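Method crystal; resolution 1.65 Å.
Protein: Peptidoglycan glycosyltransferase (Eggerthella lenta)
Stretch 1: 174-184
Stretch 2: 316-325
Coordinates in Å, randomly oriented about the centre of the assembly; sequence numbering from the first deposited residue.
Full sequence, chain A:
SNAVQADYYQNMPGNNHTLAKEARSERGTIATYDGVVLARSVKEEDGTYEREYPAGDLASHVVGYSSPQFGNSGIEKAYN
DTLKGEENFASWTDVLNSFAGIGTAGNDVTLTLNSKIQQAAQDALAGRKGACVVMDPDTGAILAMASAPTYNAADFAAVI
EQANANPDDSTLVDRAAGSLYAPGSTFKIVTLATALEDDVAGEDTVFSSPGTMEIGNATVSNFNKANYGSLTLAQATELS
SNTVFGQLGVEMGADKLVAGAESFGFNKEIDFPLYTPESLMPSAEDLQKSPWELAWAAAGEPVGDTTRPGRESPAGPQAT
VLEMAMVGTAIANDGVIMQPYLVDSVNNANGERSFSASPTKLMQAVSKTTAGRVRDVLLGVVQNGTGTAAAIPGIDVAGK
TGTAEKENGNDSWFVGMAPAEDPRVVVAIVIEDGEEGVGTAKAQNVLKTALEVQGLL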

# COMPACT_ATOMS: atom_id res chain seq x y z
N ASP A 174 -9.04 8.69 -4.34
CA ASP A 174 -8.60 7.30 -4.15
C ASP A 174 -7.25 7.32 -3.46
O ASP A 174 -6.22 7.59 -4.08
CB ASP A 174 -8.50 6.59 -5.51
CG ASP A 174 -8.07 5.12 -5.40
OD1 ASP A 174 -7.40 4.74 -4.43
OD2 ASP A 174 -8.42 4.34 -6.31
N ARG A 175 -7.24 7.04 -2.16
CA ARG A 175 -5.99 7.09 -1.42
C ARG A 175 -5.22 5.79 -1.44
O ARG A 175 -4.03 5.78 -1.15
CB ARG A 175 -6.25 7.50 0.03
CG ARG A 175 -6.59 8.98 0.17
CD ARG A 175 -6.90 9.32 1.63
NE ARG A 175 -6.81 10.76 1.86
CZ ARG A 175 -7.77 11.64 1.57
NH1 ARG A 175 -8.92 11.23 1.06
NH2 ARG A 175 -7.56 12.93 1.78
N ALA A 176 -5.89 4.68 -1.74
CA ALA A 176 -5.25 3.37 -1.69
C ALA A 176 -4.38 3.05 -2.89
O ALA A 176 -3.33 2.40 -2.76
CB ALA A 176 -6.30 2.26 -1.49
N ALA A 177 -4.84 3.46 -4.07
CA ALA A 177 -4.11 3.20 -5.30
C ALA A 177 -3.66 4.50 -5.95
O ALA A 177 -2.66 4.52 -6.66
CB ALA A 177 -4.97 2.42 -6.27
N GLY A 178 -4.41 5.57 -5.71
CA GLY A 178 -4.31 6.77 -6.53
C GLY A 178 -3.49 7.94 -6.03
O GLY A 178 -3.43 8.98 -6.69
N SER A 179 -2.86 7.77 -4.87
CA SER A 179 -2.17 8.86 -4.16
C SER A 179 -0.74 8.50 -3.74
O SER A 179 -0.52 7.42 -3.20
CB SER A 179 -2.98 9.24 -2.91
OG SER A 179 -4.25 9.75 -3.27
N LEU A 180 0.21 9.41 -3.95
CA LEU A 180 1.58 9.18 -3.46
C LEU A 180 1.77 9.69 -2.05
O LEU A 180 1.36 10.81 -1.72
CB LEU A 180 2.61 9.87 -4.36
CG LEU A 180 2.78 9.28 -5.76
CD1 LEU A 180 3.79 10.12 -6.54
CD2 LEU A 180 3.21 7.83 -5.67
N TYR A 181 2.45 8.90 -1.24
CA TYR A 181 2.77 9.26 0.14
C TYR A 181 4.26 9.10 0.39
O TYR A 181 4.92 8.28 -0.24
CB TYR A 181 2.07 8.32 1.11
CG TYR A 181 0.56 8.47 1.27
CD1 TYR A 181 0.04 9.36 2.19
CD2 TYR A 181 -0.32 7.71 0.52
CE1 TYR A 181 -1.32 9.51 2.36
CE2 TYR A 181 -1.69 7.85 0.67
CZ TYR A 181 -2.18 8.75 1.60
OH TYR A 181 -3.54 8.90 1.78
N ALA A 182 4.81 9.85 1.34
CA ALA A 182 6.12 9.50 1.88
C ALA A 182 5.93 8.26 2.77
O ALA A 182 5.07 8.27 3.65
CB ALA A 182 6.66 10.63 2.72
N PRO A 183 6.73 7.21 2.54
CA PRO A 183 6.50 5.98 3.30
C PRO A 183 7.15 6.02 4.68
O PRO A 183 6.84 5.17 5.53
CB PRO A 183 7.17 4.90 2.45
CG PRO A 183 8.29 5.64 1.74
CD PRO A 183 7.72 7.03 1.46
N GLY A 184 8.06 6.97 4.89
CA GLY A 184 8.79 7.00 6.14
C GLY A 184 9.47 5.67 6.41
O GLY A 184 9.89 4.94 5.49
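Stretch 2 316-325: GPQATVLEMA

Gln 318 to Thr 320 of stretch 2 runs antiparallel to Leu 180 to Ala 182 of stretch 1. The first half of stretch 2, from Pro 317 to Thr 320, is extended and lies beside the extended segment Leu 180 to Ala 182; from Val 321 onward it turns into a helix that continues later in the chain. The two backbones meet in a single antiparallel bridge between Tyr 181 and Ala 319, whose CA atoms are 5.3 Å apart. Tyr 181 N donates to Ala 319 O at 2.8 Å, and Ala 319 N donates to Tyr 181 O, also at 2.8 Å, both nearly straight. On the flanks, Ala 182 CA lies 4.8 Å from Gln 318 CA, and Leu 180 CA lies 4.7 Å from Thr 320 CA. CA-H...O contacts supplement the bridge: Gln 318 CA approaches Tyr 181 O at 3.3 Å, and Thr 320 CA approaches Ser 179 O at 3.5 Å.

At the start of the helix, a water mediates one contact and a weak direct bond makes the next. Water 1 donates to Arg 175 O and Ser 179 O, each at 2.7 Å, and accepts from Val 321 N at 2.9 Å, so a first-turn amide is satisfied across the gap. The next amide, Leu 322 N, makes a weak hydrogen bond to Ala 176 O at 3.1 Å. Thr 320 is the N-cap: its OG1 accepts from Glu 323 N at 3.0 Å, a role suited to a short hydroxyl side chain, while its CG2 rests 3.4 Å from Ala 177 O.

Within stretch 1, Asp 174 braces the loop: its OD1 accepts from Ala 177 N at 2.9 Å; Ser 179 OG donates to Asp 174 O at 3.0 Å. Ala 177 CB points away and Ala 176 CB sideways, so these residues meet stretch 2 chiefly through their carbonyls, with Ala 176 O 3.5 Å from Val 321 CB.

Among the side chains, Val 321 points toward stretch 1 and sets its CG2 4.0 Å from Tyr 181 CE2, a branched aliphatic group against an aromatic ring. Leu 180 CD2 packs 3.9 Å from Thr 320 CG2, using the methyl that a threonine offers alongside its hydroxyl. Pro 183 points toward stretch 2, with its CG 3.7 Å from Pro 317 CG and its CB 4.0 Å from the SE atom of Met 324, a selenomethionine whose flexible chain reaches back from the helix. Pro 317 follows a cis peptide bond. Its O lies 3.2 Å from Pro 183 CD and is buried without a hydrogen-bonding partner; Pro 183, lacking an amide hydrogen, offers it no donor, and the bridge stays single.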

# COMPACT_ATOMS: atom_id res chain seq x y z
N GLY A 316 12.24 11.44 -3.45
CA GLY A 316 11.72 10.12 -3.14
C GLY A 316 12.41 9.58 -1.92
O GLY A 316 13.40 10.15 -1.46
N PRO A 317 11.91 8.46 -1.40
CA PRO A 317 10.80 7.70 -2.00
C PRO A 317 9.41 8.32 -1.80
O PRO A 317 9.13 8.91 -0.75
CB PRO A 317 10.86 6.37 -1.26
CG PRO A 317 11.46 6.72 0.09
CD PRO A 317 12.48 7.77 -0.22
N GLN A 318 8.57 8.18 -2.82
CA GLN A 318 7.15 8.49 -2.69
C GLN A 318 6.44 7.26 -3.23
O GLN A 318 6.76 6.78 -4.32
CB GLN A 318 6.76 9.69 -3.53
CG GLN A 318 7.55 10.94 -3.22
CD GLN A 318 7.11 12.11 -4.06
OE1 GLN A 318 7.89 12.68 -4.82
NE2 GLN A 318 5.85 12.48 -3.93
N ALA A 319 5.46 6.77 -2.49
CA ALA A 319 4.87 5.50 -2.88
C ALA A 319 3.36 5.53 -2.70
O ALA A 319 2.85 6.24 -1.83
CB ALA A 319 5.45 4.37 -2.04
N THR A 320 2.68 4.71 -3.48
CA THR A 320 1.27 4.45 -3.19
C THR A 320 1.14 3.42 -2.09
O THR A 320 2.08 2.70 -1.80
CB THR A 320 0.53 3.94 -4.44
OG1 THR A 320 1.17 2.75 -4.92
CG2 THR A 320 0.55 4.98 -5.52
N VAL A 321 -0.04 3.32 -1.48
CA VAL A 321 -0.25 2.29 -0.46
C VAL A 321 -0.17 0.91 -1.12
O VAL A 321 0.37 -0.05 -0.55
CB VAL A 321 -1.58 2.50 0.27
CG1 VAL A 321 -1.79 1.42 1.34
CG2 VAL A 321 -1.59 3.90 0.89
N LEU A 322 -0.66 0.83 -2.36
CA LEU A 322 -0.54 -0.40 -3.14
C LEU A 322 0.92 -0.82 -3.31
O LEU A 322 1.26 -1.99 -3.13
CB LEU A 322 -1.20 -0.21 -4.51
CG LEU A 322 -1.08 -1.38 -5.49
CD1 LEU A 322 -1.68 -2.67 -4.90
CD2 LEU A 322 -1.74 -1.04 -6.82
N GLU A 323 1.79 0.15 -3.63
CA GLU A 323 3.21 -0.14 -3.77
C GLU A 323 3.79 -0.66 -2.46
O GLU A 323 4.56 -1.62 -2.46
CB GLU A 323 4.00 1.09 -4.23
CG GLU A 323 5.51 0.96 -4.09
CD GLU A 323 6.13 -0.12 -4.98
OE1 GLU A 323 5.63 -0.34 -6.11
OE2 GLU A 323 7.12 -0.75 -4.56
N MSE A 324 3.42 -0.05 -1.34
CA MSE A 324 3.94 -0.54 -0.06
C MSE A 324 3.43 -1.93 0.29
O MSE A 324 4.14 -2.72 0.90
CB MSE A 324 3.70 0.46 1.08
CG MSE A 324 4.38 1.80 0.85
SE MSE A 324 6.26 1.66 0.33
CE MSE A 324 6.94 0.68 1.88
N ALA A 325 2.21 -2.26 -0.12
CA ALA A 325 1.72 -3.61 0.05
C ALA A 325 2.53 -4.56 -0.82
O ALA A 325 2.87 -5.65 -0.38
CB ALA A 325 0.23 -3.69 -0.29
O HOH W 1 -1.91 5.16 -2.65